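Local coordinates for protein 2-hydroxychromene-2-carboxylate isomerase (Pseudomonas putida, PDB 2IMF) that catalyses the reversible glutathione-dependent isomerisation of 2-hydroxychromene-2-carboxylate to trans-o-hydroxybenzylidenepyruvate in the bacterial breakdown of naphthalene, at residues A[16-21]-A[181-187]; A[104-109]-A[129-135]. One frame throughout, in Å; residues are numbered along the deposited sequence.

Interaction 1. Residues A[16-21]-A[181-187]; sequences LANQRL and NDRLFML. With GSH (glutathione), chain E; PO4 (phosphate ion), chain D.
In the thioredoxin-like fold of this kappa-class glutathione transferase, helix 12-28 packs against the start of the C-terminal helix 184-198. Residues 16-21 are regular alpha helix; 181-187 open with a tight 3-10 segment, where Leu-184 N bonds to Asn-181 O (3.2 Å), and then enter the helix. The backbones come closest at Ala-17, whose CA lies 4.7 Å from CA of Asn-181, an approach that the small alanine permits. Leu-184 (mt) is a bump whose CD1 drops into the hollow between Ala-17 and Arg-20, 3.8 Å from both Ala-17 CA and Arg-20 CG, while its CD2 meets Leu-21 CD2 at 3.8 Å. Leu-21 CD2 also reaches Leu-187 CD2 (4.0 Å), and Phe-5 of strand 2-7 lies beneath Ala-17 and Leu-21. Asn-181 (chi1 t) lays its amide along Leu-16, CG 3.7 Å from Leu-16 CB, and its OD1 is hydrogen-bonded to the hydroxyl of Tyr-74. Arg-20, extended with chi1 to chi3 all t, spans the seam with one guanidinium face over Leu-184 CB; it forms a salt bridge with Glu-188 and grips a phosphate, probably from the crystallisation liquor, through NH1-O4 and NH2-O2 (both 3.0 Å). The turn also supplies part of the glutathione site: Asn-181 N donates to GSH O11 (2.8 Å), and GSH N1 donates to Asp-182 OD2 at 2.7 Å.

Interaction 2. Residues A[104-109]-A[129-135]; sequences AYVNVV and VSEKLGW
Tyr-105 lays its ring beside the indole of Trp-135, the planes nearly parallel at 17° but slid so far apart, with the centroid of the indole six-membered ring 5.5 Å from that of the tyrosine ring, that they barely overlap; the closest atoms are Tyr-105 CD1 and Trp-135 CH2, at 3.4 Å. The CA-to-CB bond of Tyr-105 points sideways to the other segment, and with chi1 t and chi2 81° the ring edge meets Leu-133 CD1, 3.8 Å from Tyr-105 CD1, while Val-129 CG1 lies 3.8 Å from Tyr-105 CE1. Both segments are alpha-helical, 104-109 throughout and 129-133 up to its C-terminal end, and their axes pass 10.5 Å apart with a crossing angle of 131°, closer to antiparallel than parallel. The register pairs Tyr-105 with Leu-133 (CA-CA 7.2 Å) and Val-108 with Val-129 (7.0 Å). Leu-133 (mt) points its CD2 at Ala-104 CB (3.8 Å) and Val-108 CG2 (4.1 Å). Val-108, chi1 t, sits between Val-129 and Lys-132, its CG1 4.0 Å from Val-129 CG2 and its CG2 3.6 Å from the aliphatic Lys-132 CG. A Schellman motif ends the second helix: Gly-134 takes positive phi (77°), and Trp-135 N bonds to Ser-130 O (3.0 Å), turning the chain so that the indole swings back toward helix 99-115. This helix-helix packing lies within the helical part of the DsbA-like fold. Phe-140 of helix 137-145 touches Tyr-105 and Trp-135, while Met-89 of helix 87-92 packs on Val-109 and Val-129 and accepts a hydrogen bond from the Tyr-105 hydroxyl at its carbonyl oxygen.

In the fold
Interaction 1 is a buried contact beside the central sheet, whereas interaction 2 is only partly buried and joins helices away from the strands. Their chemistry follows: 16-21 with 181-187 combines a leucine cluster with polar groups: Asn-181 (backbone N) and Asp-182 bind glutathione, and Asp-182 and Arg-183 face the second subunit, where Arg-183 pairs with Asp-66 of that chain; 104-109 with 129-135 is apolar and aromatic, and no other chain of the assembly touches it. The contacts share no helix, and their centres lie about 22 Å apart, yet helices 12-28 and 99-115 meet between them: Asn-18 ND2 lies 2.9 Å from Asn-107 OD1, a probable hydrogen bond, and Asn-18 OD1 packs 3.4 Å from Val-106 CG1.

Interaction 1. Residues A[16-21]-A[181-187]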
loop_
_atom_site.group_PDB
_atom_site.type_symbol
_atom_site.label_atom_id
_atom_site.label_comp_id
_atom_site.label_asym_id
_atom_site.label_seq_id
_atom_site.Cartn_x
_atom_site.Cartn_y
_atom_site.Cartn_z
ATOM N N LEU A 16 6.981 7.648 8.820
ATOM C CA LEU A 16 6.525 8.615 7.805
ATOM C C LEU A 16 5.155 9.208 8.216
ATOM O O LEU A 16 4.923 10.426 8.177
ATOM C CB LEU A 16 6.335 7.921 6.484
ATOM C CG LEU A 16 7.660 7.501 5.806
ATOM C CD1 LEU A 16 7.362 6.621 4.606
ATOM C CD2 LEU A 16 8.491 8.771 5.362
ATOM N N ALA A 17 4.196 8.356 8.582
ATOM C CA ALA A 17 2.876 8.845 9.016
ATOM C C ALA A 17 2.970 9.765 10.201
ATOM O O ALA A 17 2.244 10.790 10.245
ATOM C CB ALA A 17 1.919 7.665 9.304
ATOM N N ASN A 18 3.798 9.435 11.186
ATOM C CA ASN A 18 3.906 10.331 12.315
ATOM C C ASN A 18 4.438 11.670 11.907
ATOM O O ASN A 18 3.936 12.646 12.456
ATOM C CB ASN A 18 4.819 9.698 13.367
ATOM C CG ASN A 18 4.955 10.563 14.562
ATOM O OD1 ASN A 18 3.969 10.826 15.232
ATOM N ND2 ASN A 18 6.147 11.114 14.759
ATOM N N GLN A 19 5.397 11.720 10.998
ATOM C CA GLN A 19 5.930 13.044 10.564
ATOM C C GLN A 19 4.792 13.868 9.963
ATOM O O GLN A 19 4.662 15.070 10.268
ATOM C CB GLN A 19 7.018 12.800 9.475
ATOM C CG GLN A 19 7.525 14.052 8.635
ATOM C CD GLN A 19 8.270 15.047 9.486
ATOM O OE1 GLN A 19 8.774 14.734 10.563
ATOM N NE2 GLN A 19 8.362 16.264 8.984
ATOM N N ARG A 20 3.964 13.249 9.108
ATOM C CA ARG A 20 2.958 14.030 8.392
ATOM C C ARG A 20 1.883 14.394 9.369
ATOM O O ARG A 20 1.422 15.556 9.367
ATOM C CB ARG A 20 2.415 13.181 7.258
ATOM C CG ARG A 20 1.168 13.721 6.549
ATOM C CD ARG A 20 1.234 13.155 5.196
ATOM N NE ARG A 20 0.123 13.541 4.297
ATOM C CZ ARG A 20 0.068 13.167 3.021
ATOM N NH1 ARG A 20 1.001 12.361 2.462
ATOM N NH2 ARG A 20 -1.004 13.505 2.319
ATOM N N LEU A 21 1.445 13.503 10.260
ATOM C CA LEU A 21 0.460 13.844 11.277
ATOM C C LEU A 21 0.943 14.932 12.206
ATOM O O LEU A 21 0.135 15.788 12.595
ATOM C CB LEU A 21 0.026 12.634 12.088
ATOM C CG LEU A 21 -0.760 11.639 11.237
ATOM C CD1 LEU A 21 -0.715 10.255 11.972
ATOM C CD2 LEU A 21 -2.243 12.142 11.128
ATOM N N ASN A 181 0.704 5.260 5.565
ATOM C CA ASN A 181 1.073 6.653 5.313
ATOM C C ASN A 181 0.500 7.104 4.004
ATOM O O ASN A 181 0.116 8.289 3.891
ATOM C CB ASN A 181 2.622 6.775 5.345
ATOM C CG ASN A 181 3.051 8.042 4.769
ATOM O OD1 ASN A 181 2.898 9.069 5.463
ATOM N ND2 ASN A 181 3.590 8.026 3.569
ATOM N N ASP A 182 0.382 6.198 3.050
ATOM C CA ASP A 182 -0.133 6.524 1.716
ATOM C C ASP A 182 -1.654 6.577 1.667
ATOM O O ASP A 182 -2.208 6.641 0.566
ATOM C CB ASP A 182 0.378 5.521 0.703
ATOM C CG ASP A 182 0.022 4.092 1.047
ATOM O OD1 ASP A 182 -0.708 3.871 2.048
ATOM O OD2 ASP A 182 0.428 3.170 0.303
ATOM N N ARG A 183 -2.319 6.617 2.815
ATOM C CA ARG A 183 -3.762 6.931 2.838
ATOM C C ARG A 183 -4.030 8.196 3.659
ATOM O O ARG A 183 -5.192 8.545 3.886
ATOM C CB ARG A 183 -4.521 5.734 3.395
ATOM C CG ARG A 183 -4.511 4.559 2.434
ATOM C CD ARG A 183 -5.135 4.813 1.071
ATOM N NE ARG A 183 -5.185 3.584 0.235
ATOM C CZ ARG A 183 -4.112 3.129 -0.418
ATOM N NH1 ARG A 183 -3.004 3.866 -0.481
ATOM N NH2 ARG A 183 -4.258 2.001 -1.087
ATOM N N LEU A 184 -2.980 8.861 4.117
ATOM C CA LEU A 184 -3.188 10.090 4.877
ATOM C C LEU A 184 -3.865 11.108 3.998
ATOM O O LEU A 184 -4.619 11.920 4.528
ATOM C CB LEU A 184 -1.860 10.577 5.512
ATOM C CG LEU A 184 -1.475 9.796 6.770
ATOM C CD1 LEU A 184 -0.079 10.231 7.165
ATOM C CD2 LEU A 184 -2.412 10.077 7.897
ATOM N N PHE A 185 -3.743 11.037 2.690
ATOM C CA PHE A 185 -4.417 12.055 1.845
ATOM C C PHE A 185 -5.911 11.881 1.988
ATOM O O PHE A 185 -6.689 12.891 1.927
ATOM C CB PHE A 185 -3.987 12.006 0.385
ATOM C CG PHE A 185 -4.603 10.879 -0.409
ATOM C CD1 PHE A 185 -4.002 9.616 -0.472
ATOM C CD2 PHE A 185 -5.743 11.109 -1.152
ATOM C CE1 PHE A 185 -4.604 8.592 -1.245
ATOM C CE2 PHE A 185 -6.341 10.137 -1.903
ATOM C CZ PHE A 185 -5.777 8.841 -1.967
ATOM N N MET A 186 -6.373 10.652 2.255
ATOM C CA MET A 186 -7.821 10.497 2.395
ATOM C C MET A 186 -8.287 10.978 3.735
ATOM O O MET A 186 -9.424 11.544 3.864
ATOM C CB MET A 186 -8.205 9.022 2.256
ATOM C CG MET A 186 -7.970 8.461 0.862
ATOM S SD MET A 186 -8.435 6.699 0.881
ATOM C CE MET A 186 -8.193 6.206 -0.804
ATOM N N LEU A 187 -7.498 10.779 4.784
ATOM C CA LEU A 187 -7.837 11.317 6.084
ATOM C C LEU A 187 -7.861 12.849 5.966
ATOM O O LEU A 187 -8.781 13.482 6.528
ATOM C CB LEU A 187 -6.727 10.931 7.057
ATOM C CG LEU A 187 -6.828 11.600 8.455
ATOM C CD1 LEU A 187 -8.086 11.320 9.281
ATOM C CD2 LEU A 187 -5.684 11.277 9.295
HETATM N N1 GSH E . 1.332 1.059 1.744
HETATM C CA1 GSH E . 1.684 1.307 3.107
HETATM C C1 GSH E . 2.066 2.702 3.446
HETATM O O11 GSH E . 2.115 3.052 4.627
HETATM O O12 GSH E . 2.505 3.279 2.426
HETATM C CB1 GSH E . 2.240 0.084 3.826
HETATM C CG1 GSH E . 2.114 0.039 5.348
HETATM C CD1 GSH E . 2.717 -1.227 5.889
HETATM O OE1 GSH E . 3.246 -2.109 5.046
HETATM N N2 GSH E . 2.746 -1.442 7.183
HETATM C CA2 GSH E . 3.147 -2.704 7.792
HETATM C C2 GSH E . 2.022 -3.535 8.234
HETATM O O2 GSH E . 1.016 -2.942 8.911
HETATM C CB2 GSH E . 4.044 -2.371 9.028
HETATM S SG2 GSH E . 5.683 -1.702 8.547
HETATM N N3 GSH E . 1.974 -4.803 7.947
HETATM C CA3 GSH E . 0.742 -5.548 8.207
HETATM C C3 GSH E . 0.204 -6.058 6.890
HETATM O O31 GSH E . -0.868 -6.691 6.914
HETATM O O32 GSH E . 0.873 -5.888 5.817
HETATM P P PO4 D . -0.006 12.108 -1.109
HETATM O O1 PO4 D . 0.362 12.278 -2.595
HETATM O O2 PO4 D . -0.947 13.242 -0.703
HETATM O O3 PO4 D . -0.447 10.695 -0.803
HETATM O O4 PO4 D . 1.332 12.315 -0.491
#

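Interaction 2. Residues A[104-109]-A[129-135]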
loop_
_atom_site.group_PDB
_atom_site.type_symbol
_atom_site.label_atom_id
_atom_site.label_comp_id
_atom_site.label_asym_id
_atom_site.label_seq_id
_atom_site.Cartn_x
_atom_site.Cartn_y
_atom_site.Cartn_z
ATOM N N ALA A 104 5.741 14.585 21.934
ATOM C CA ALA A 104 7.172 14.799 21.984
ATOM C C ALA A 104 7.917 13.456 22.096
ATOM O O ALA A 104 8.909 13.266 21.410
ATOM C CB ALA A 104 7.559 15.705 23.142
ATOM N N TYR A 105 7.411 12.583 22.956
ATOM C CA TYR A 105 8.029 11.228 23.077
ATOM C C TYR A 105 7.987 10.522 21.717
ATOM O O TYR A 105 9.003 10.030 21.223
ATOM C CB TYR A 105 7.344 10.387 24.104
ATOM C CG TYR A 105 7.908 8.992 24.294
ATOM C CD1 TYR A 105 9.030 8.784 25.063
ATOM C CD2 TYR A 105 7.373 7.967 23.580
ATOM C CE1 TYR A 105 9.519 7.493 25.244
ATOM C CE2 TYR A 105 7.827 6.694 23.722
ATOM C CZ TYR A 105 8.948 6.460 24.560
ATOM O OH TYR A 105 9.418 5.195 24.751
ATOM N N VAL A 106 6.827 10.471 21.084
ATOM C CA VAL A 106 6.700 9.741 19.831
ATOM C C VAL A 106 7.646 10.372 18.814
ATOM O O VAL A 106 8.324 9.633 18.062
ATOM C CB VAL A 106 5.232 9.733 19.409
ATOM C CG1 VAL A 106 5.113 9.170 18.000
ATOM C CG2 VAL A 106 4.422 8.915 20.403
ATOM N N ASN A 107 7.715 11.717 18.714
ATOM C CA ASN A 107 8.603 12.332 17.775
ATOM C C ASN A 107 10.074 12.044 18.036
ATOM O O ASN A 107 10.824 11.726 17.130
ATOM C CB ASN A 107 8.346 13.879 17.774
ATOM C CG ASN A 107 6.995 14.275 17.172
ATOM O OD1 ASN A 107 6.370 13.512 16.429
ATOM N ND2 ASN A 107 6.523 15.475 17.527
ATOM N N VAL A 108 10.478 12.170 19.283
ATOM C CA VAL A 108 11.895 11.970 19.573
ATOM C C VAL A 108 12.302 10.508 19.310
ATOM O O VAL A 108 13.362 10.257 18.718
ATOM C CB VAL A 108 12.131 12.302 21.086
ATOM C CG1 VAL A 108 13.439 11.744 21.592
ATOM C CG2 VAL A 108 12.039 13.853 21.324
ATOM N N VAL A 109 11.447 9.547 19.677
ATOM C CA VAL A 109 11.812 8.143 19.500
ATOM C C VAL A 109 11.811 7.807 18.003
ATOM O O VAL A 109 12.733 7.155 17.487
ATOM C CB VAL A 109 10.913 7.194 20.277
ATOM C CG1 VAL A 109 11.209 5.726 19.977
ATOM C CG2 VAL A 109 11.056 7.439 21.773
ATOM N N VAL A 129 16.622 9.436 25.605
ATOM C CA VAL A 129 15.253 10.029 25.420
ATOM C C VAL A 129 14.834 10.811 26.670
ATOM O O VAL A 129 14.312 11.977 26.519
ATOM C CB VAL A 129 14.248 8.932 25.023
ATOM C CG1 VAL A 129 12.786 9.409 25.138
ATOM C CG2 VAL A 129 14.579 8.458 23.648
ATOM N N SER A 130 15.126 10.255 27.849
ATOM C CA SER A 130 14.827 10.990 29.101
ATOM C C SER A 130 15.486 12.339 29.119
ATOM O O SER A 130 14.859 13.359 29.513
ATOM C CB SER A 130 15.274 10.174 30.311
ATOM O OG SER A 130 14.498 8.993 30.440
ATOM N N GLU A 131 16.743 12.431 28.725
ATOM C CA GLU A 131 17.496 13.666 28.766
ATOM C C GLU A 131 16.798 14.655 27.867
ATOM O O GLU A 131 16.618 15.807 28.257
ATOM C CB GLU A 131 18.913 13.418 28.210
ATOM C CG GLU A 131 19.532 14.651 27.450
ATOM C CD GLU A 131 20.467 15.504 28.258
ATOM O OE1 GLU A 131 21.419 14.951 28.873
ATOM O OE2 GLU A 131 20.287 16.743 28.223
ATOM N N LYS A 132 16.389 14.236 26.681
ATOM C CA LYS A 132 15.693 15.114 25.746
ATOM C C LYS A 132 14.366 15.655 26.258
ATOM O O LYS A 132 14.010 16.830 25.973
ATOM C CB LYS A 132 15.478 14.338 24.418
ATOM C CG LYS A 132 14.781 15.065 23.349
ATOM C CD LYS A 132 15.592 16.258 22.821
ATOM C CE LYS A 132 14.724 17.061 21.847
ATOM N NZ LYS A 132 13.601 17.733 22.609
ATOM N N LEU A 133 13.621 14.811 26.943
ATOM C CA LEU A 133 12.280 15.151 27.378
ATOM C C LEU A 133 12.244 15.792 28.752
ATOM O O LEU A 133 11.163 16.184 29.208
ATOM C CB LEU A 133 11.389 13.901 27.394
ATOM C CG LEU A 133 11.193 13.314 25.993
ATOM C CD1 LEU A 133 10.313 12.183 26.130
ATOM C CD2 LEU A 133 10.527 14.426 25.048
ATOM N N GLY A 134 13.359 15.822 29.464
ATOM C CA GLY A 134 13.317 16.328 30.837
ATOM C C GLY A 134 12.739 15.367 31.838
ATOM O O GLY A 134 12.182 15.825 32.872
ATOM N N TRP A 135 12.873 14.051 31.612
ATOM C CA TRP A 135 12.388 13.040 32.478
ATOM C C TRP A 135 13.463 12.509 33.382
ATOM O O TRP A 135 14.650 12.752 33.152
ATOM C CB TRP A 135 11.871 11.871 31.649
ATOM C CG TRP A 135 10.615 12.143 30.901
ATOM C CD1 TRP A 135 9.768 13.237 31.008
ATOM C CD2 TRP A 135 9.985 11.243 29.974
ATOM N NE1 TRP A 135 8.690 13.054 30.159
ATOM C CE2 TRP A 135 8.794 11.829 29.544
ATOM C CE3 TRP A 135 10.322 9.984 29.485
ATOM C CZ2 TRP A 135 7.924 11.222 28.595
ATOM C CZ3 TRP A 135 9.470 9.375 28.543
ATOM C CH2 TRP A 135 8.274 9.981 28.140
#